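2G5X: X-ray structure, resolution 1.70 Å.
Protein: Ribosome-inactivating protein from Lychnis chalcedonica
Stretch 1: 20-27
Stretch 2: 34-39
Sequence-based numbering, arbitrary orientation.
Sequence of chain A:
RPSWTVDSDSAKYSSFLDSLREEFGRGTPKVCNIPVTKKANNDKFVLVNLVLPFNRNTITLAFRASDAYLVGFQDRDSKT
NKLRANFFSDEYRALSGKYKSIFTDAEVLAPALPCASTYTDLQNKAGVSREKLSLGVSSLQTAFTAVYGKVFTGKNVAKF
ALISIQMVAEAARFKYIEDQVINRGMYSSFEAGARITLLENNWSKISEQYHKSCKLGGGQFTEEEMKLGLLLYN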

ATOM      1  N   LEU A  20       2.084  -4.292  -9.716  1.00  8.08           N
ATOM      2  CA  LEU A  20       2.534  -3.196  -8.868  1.00  7.34           C
ATOM      3  C   LEU A  20       4.054  -3.230  -8.673  1.00  7.13           C
ATOM      4  O   LEU A  20       4.721  -2.200  -8.768  1.00  7.08           O
ATOM      5  CB  LEU A  20       1.828  -3.263  -7.508  1.00  7.52           C
ATOM      6  CG  LEU A  20       2.233  -2.205  -6.473  1.00  8.04           C
ATOM      7  CD1 LEU A  20       2.059  -0.808  -7.057  1.00 11.37           C
ATOM      8  CD2 LEU A  20       1.386  -2.375  -5.216  1.00  8.58           C
ATOM      9  N   ARG A  21       4.596  -4.414  -8.399  1.00  7.28           N
ATOM     10  CA  ARG A  21       6.033  -4.563  -8.199  1.00  8.10           C
ATOM     11  C   ARG A  21       6.813  -4.077  -9.414  1.00  8.15           C
ATOM     12  O   ARG A  21       7.814  -3.373  -9.279  1.00  8.18           O
ATOM     13  CB  ARG A  21       6.382  -6.029  -7.914  1.00  7.57           C
ATOM     14  CG  ARG A  21       5.977  -6.507  -6.523  1.00  6.45           C
ATOM     15  CD  ARG A  21       5.801  -8.019  -6.490  1.00  7.54           C
ATOM     16  NE  ARG A  21       5.445  -8.500  -5.158  1.00  6.77           N
ATOM     17  CZ  ARG A  21       4.846  -9.663  -4.917  1.00  7.09           C
ATOM     18  NH1 ARG A  21       4.530 -10.475  -5.920  1.00  7.69           N
ATOM     19  NH2 ARG A  21       4.552 -10.010  -3.672  1.00  6.10           N
ATOM     20  N   GLU A  22       6.348  -4.459 -10.599  1.00  9.22           N
ATOM     21  CA  GLU A  22       7.006  -4.064 -11.841  1.00 10.46           C
ATOM     22  C   GLU A  22       7.010  -2.548 -12.019  1.00 10.62           C
ATOM     23  O   GLU A  22       7.989  -1.980 -12.505  1.00 11.35           O
ATOM     24  CB  GLU A  22       6.312  -4.714 -13.043  1.00 13.17           C
ATOM     25  CG  GLU A  22       6.449  -6.227 -13.112  1.00 19.53           C
ATOM     26  CD  GLU A  22       7.828  -6.680 -13.570  1.00 19.61           C
ATOM     27  OE1 GLU A  22       8.097  -7.896 -13.524  1.00 23.49           O
ATOM     28  OE2 GLU A  22       8.641  -5.824 -13.982  1.00 23.68           O
ATOM     29  N   GLU A  23       5.922  -1.889 -11.629  1.00  9.30           N
ATOM     30  CA  GLU A  23       5.851  -0.437 -11.768  1.00 11.30           C
ATOM     31  C   GLU A  23       6.893   0.265 -10.897  1.00 10.79           C
ATOM     32  O   GLU A  23       7.506   1.246 -11.322  1.00 12.16           O
ATOM     33  CB  GLU A  23       4.444   0.066 -11.431  1.00 13.91           C
ATOM     34  CG  GLU A  23       3.409  -0.281 -12.488  1.00 15.50           C
ATOM     35  CD  GLU A  23       3.842   0.150 -13.881  1.00 19.43           C
ATOM     36  OE1 GLU A  23       4.189  -0.727 -14.704  1.00 21.68           O
ATOM     37  OE2 GLU A  23       3.846   1.367 -14.147  1.00 21.55           O
ATOM     38  N   PHE A  24       7.098  -0.232  -9.681  1.00 10.89           N
ATOM     39  CA  PHE A  24       8.095   0.361  -8.793  1.00 11.22           C
ATOM     40  C   PHE A  24       9.504   0.179  -9.359  1.00 12.54           C
ATOM     41  O   PHE A  24      10.369   1.031  -9.169  1.00 12.58           O
ATOM     42  CB  PHE A  24       8.042  -0.281  -7.400  1.00 10.46           C
ATOM     43  CG  PHE A  24       6.904   0.200  -6.541  1.00 11.29           C
ATOM     44  CD1 PHE A  24       5.932  -0.688  -6.092  1.00 10.28           C
ATOM     45  CD2 PHE A  24       6.823   1.535  -6.151  1.00 10.66           C
ATOM     46  CE1 PHE A  24       4.895  -0.255  -5.264  1.00 10.19           C
ATOM     47  CE2 PHE A  24       5.793   1.978  -5.325  1.00 11.02           C
ATOM     48  CZ  PHE A  24       4.828   1.081  -4.880  1.00 10.87           C
ATOM     49  N   GLY A  25       9.733  -0.927 -10.061  1.00 11.47           N
ATOM     50  CA  GLY A  25      11.059  -1.178 -10.602  1.00 12.76           C
ATOM     51  C   GLY A  25      11.328  -0.878 -12.068  1.00 14.56           C
ATOM     52  O   GLY A  25      12.419  -1.172 -12.561  1.00 14.19           O
ATOM     53  N   ARG A  26      10.374  -0.287 -12.779  1.00 16.00           N
ATOM     54  CA  ARG A  26      10.601  -0.010 -14.195  1.00 18.79           C
ATOM     55  C   ARG A  26      11.730   0.990 -14.414  1.00 18.75           C
ATOM     56  O   ARG A  26      11.920   1.914 -13.624  1.00 16.45           O
ATOM     57  CB  ARG A  26       9.316   0.493 -14.867  1.00 21.15           C
ATOM     58  CG  ARG A  26       8.870   1.883 -14.451  1.00 23.50           C
ATOM     59  CD  ARG A  26       7.567   2.263 -15.146  1.00 26.02           C
ATOM     60  NE  ARG A  26       7.117   3.599 -14.767  1.00 29.04           N
ATOM     61  CZ  ARG A  26       5.901   4.076 -15.011  1.00 29.40           C
ATOM     62  NH1 ARG A  26       5.003   3.326 -15.637  1.00 30.75           N
ATOM     63  NH2 ARG A  26       5.577   5.300 -14.620  1.00 30.68           N
ATOM     64  N   GLY A  27      12.491   0.792 -15.486  1.00 20.23           N
ATOM     65  CA  GLY A  27      13.579   1.707 -15.784  1.00 22.26           C
ATOM     66  C   GLY A  27      14.978   1.129 -15.702  1.00 22.87           C
ATOM     67  O   GLY A  27      15.860   1.539 -16.460  1.00 23.71           O
ATOM     68  N   ILE A  34      14.349  -9.797  -9.270  1.00 10.70           N
ATOM     69  CA  ILE A  34      13.421  -9.075  -8.402  1.00 10.29           C
ATOM     70  C   ILE A  34      13.514  -7.591  -8.765  1.00  8.85           C
ATOM     71  O   ILE A  34      14.613  -7.051  -8.896  1.00 10.68           O
ATOM     72  CB  ILE A  34      13.805  -9.221  -6.909  1.00  9.65           C
ATOM     73  CG1 ILE A  34      13.868 -10.698  -6.514  1.00 10.99           C
ATOM     74  CG2 ILE A  34      12.788  -8.477  -6.038  1.00 10.89           C
ATOM     75  CD1 ILE A  34      14.449 -10.923  -5.131  1.00 12.63           C
ATOM     76  N   PRO A  35      12.369  -6.914  -8.948  1.00  8.87           N
ATOM     77  CA  PRO A  35      12.430  -5.489  -9.292  1.00  8.80           C
ATOM     78  C   PRO A  35      13.002  -4.658  -8.142  1.00  8.85           C
ATOM     79  O   PRO A  35      12.848  -5.013  -6.973  1.00  8.89           O
ATOM     80  CB  PRO A  35      10.976  -5.146  -9.616  1.00 10.21           C
ATOM     81  CG  PRO A  35      10.201  -6.096  -8.763  1.00 11.96           C
ATOM     82  CD  PRO A  35      10.975  -7.389  -8.897  1.00  7.79           C
ATOM     83  N   VAL A  36      13.660  -3.555  -8.482  1.00  8.62           N
ATOM     84  CA  VAL A  36      14.284  -2.688  -7.486  1.00  8.09           C
ATOM     85  C   VAL A  36      13.809  -1.244  -7.622  1.00  8.20           C
ATOM     86  O   VAL A  36      13.684  -0.730  -8.731  1.00  8.52           O
ATOM     87  CB  VAL A  36      15.820  -2.712  -7.651  1.00  8.13           C
ATOM     88  CG1 VAL A  36      16.488  -1.990  -6.489  1.00 10.11           C
ATOM     89  CG2 VAL A  36      16.308  -4.155  -7.765  1.00  8.54           C
ATOM     90  N   THR A  37      13.546  -0.583  -6.497  1.00  8.80           N
ATOM     91  CA  THR A  37      13.100   0.804  -6.552  1.00  7.75           C
ATOM     92  C   THR A  37      14.283   1.711  -6.880  1.00  8.53           C
ATOM     93  O   THR A  37      15.446   1.308  -6.761  1.00  8.21           O
ATOM     94  CB  THR A  37      12.482   1.273  -5.217  1.00  6.19           C
ATOM     95  OG1 THR A  37      13.492   1.298  -4.199  1.00  6.96           O
ATOM     96  CG2 THR A  37      11.352   0.340  -4.796  1.00  7.43           C
ATOM     97  N   LYS A  38      13.977   2.933  -7.300  1.00  9.53           N
ATOM     98  CA  LYS A  38      15.001   3.910  -7.651  1.00 10.06           C
ATOM     99  C   LYS A  38      15.022   5.025  -6.608  1.00 10.15           C
ATOM    100  O   LYS A  38      13.994   5.645  -6.324  1.00  9.94           O
ATOM    101  CB  LYS A  38      14.706   4.504  -9.033  1.00 12.31           C
ATOM    102  CG  LYS A  38      14.004   3.553  -9.994  1.00 14.68           C
ATOM    103  CD  LYS A  38      14.733   2.222 -10.153  1.00 17.95           C
ATOM    104  CE  LYS A  38      13.925   1.268 -11.028  1.00 18.24           C
ATOM    105  NZ  LYS A  38      14.540  -0.088 -11.149  1.00 17.74           N
ATOM    106  N   LYS A  39      16.197   5.285  -6.044  1.00  9.50           N
ATOM    107  CA  LYS A  39      16.335   6.317  -5.021  1.00  9.62           C
ATOM    108  C   LYS A  39      15.869   7.694  -5.491  1.00 11.03           C
ATOM    109  O   LYS A  39      15.288   8.460  -4.715  1.00 11.01           O
ATOM    110  CB  LYS A  39      17.791   6.392  -4.554  1.00  9.87           C
ATOM    111  CG  LYS A  39      18.008   7.224  -3.302  1.00 12.52           C
ATOM    112  CD  LYS A  39      19.427   7.045  -2.773  1.00 14.88           C
ATOM    113  CE  LYS A  39      19.644   7.815  -1.483  1.00 18.10           C
ATOM    114  NZ  LYS A  39      21.001   7.563  -0.918  1.00 19.68           N
TER
HETATM  115  O   HOH W   1      11.145   3.354  -8.012  1.00 10.58           O
HETATM  116  O   HOH W   2      14.244  -3.294 -11.181  1.00 16.77           O

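The last turn of a helix leaves carbonyl groups without helical partners, and an extended segment passing nearby can supply donors for them; residues 20-27 and 34-39 illustrate the principle. Within the first stretch the helical pattern is carried by Phe-24 N to Leu-20 O and Gly-25 N to Arg-21 O, both 3.2 Å. The second stretch has no regular secondary structure, and the nearest CA atoms across the two stretches are those of Gly-25 and Pro-35, 4.7 Å apart. Glycine makes this approach possible: a CB on Gly-25 would sit about 2.6 Å from Pro-35 CB, a clash. The bare Gly-25 CA instead makes a CA-H...O contact with Val-36 O at 3.3 Å.

The CA-to-CB bond of Pro-35 points toward the first stretch, and its ring packs against Arg-21, with Pro-35 CG 3.9 Å from Arg-21 CB, while Thr-37 CG2 lies 4.3 Å from Phe-24 CB. The polar link comes from Lys-38, whose side chain folds back so that NZ donates to Gly-25 O at 2.8 Å and to Val-36 O at 2.6 Å, one ammonium group thus tying both stretches together. Water extends the same logic: water 1 donates to Phe-24 O (2.7 Å) and accepts from Lys-38 N (3.0 Å), bridging backbone groups that do not meet directly.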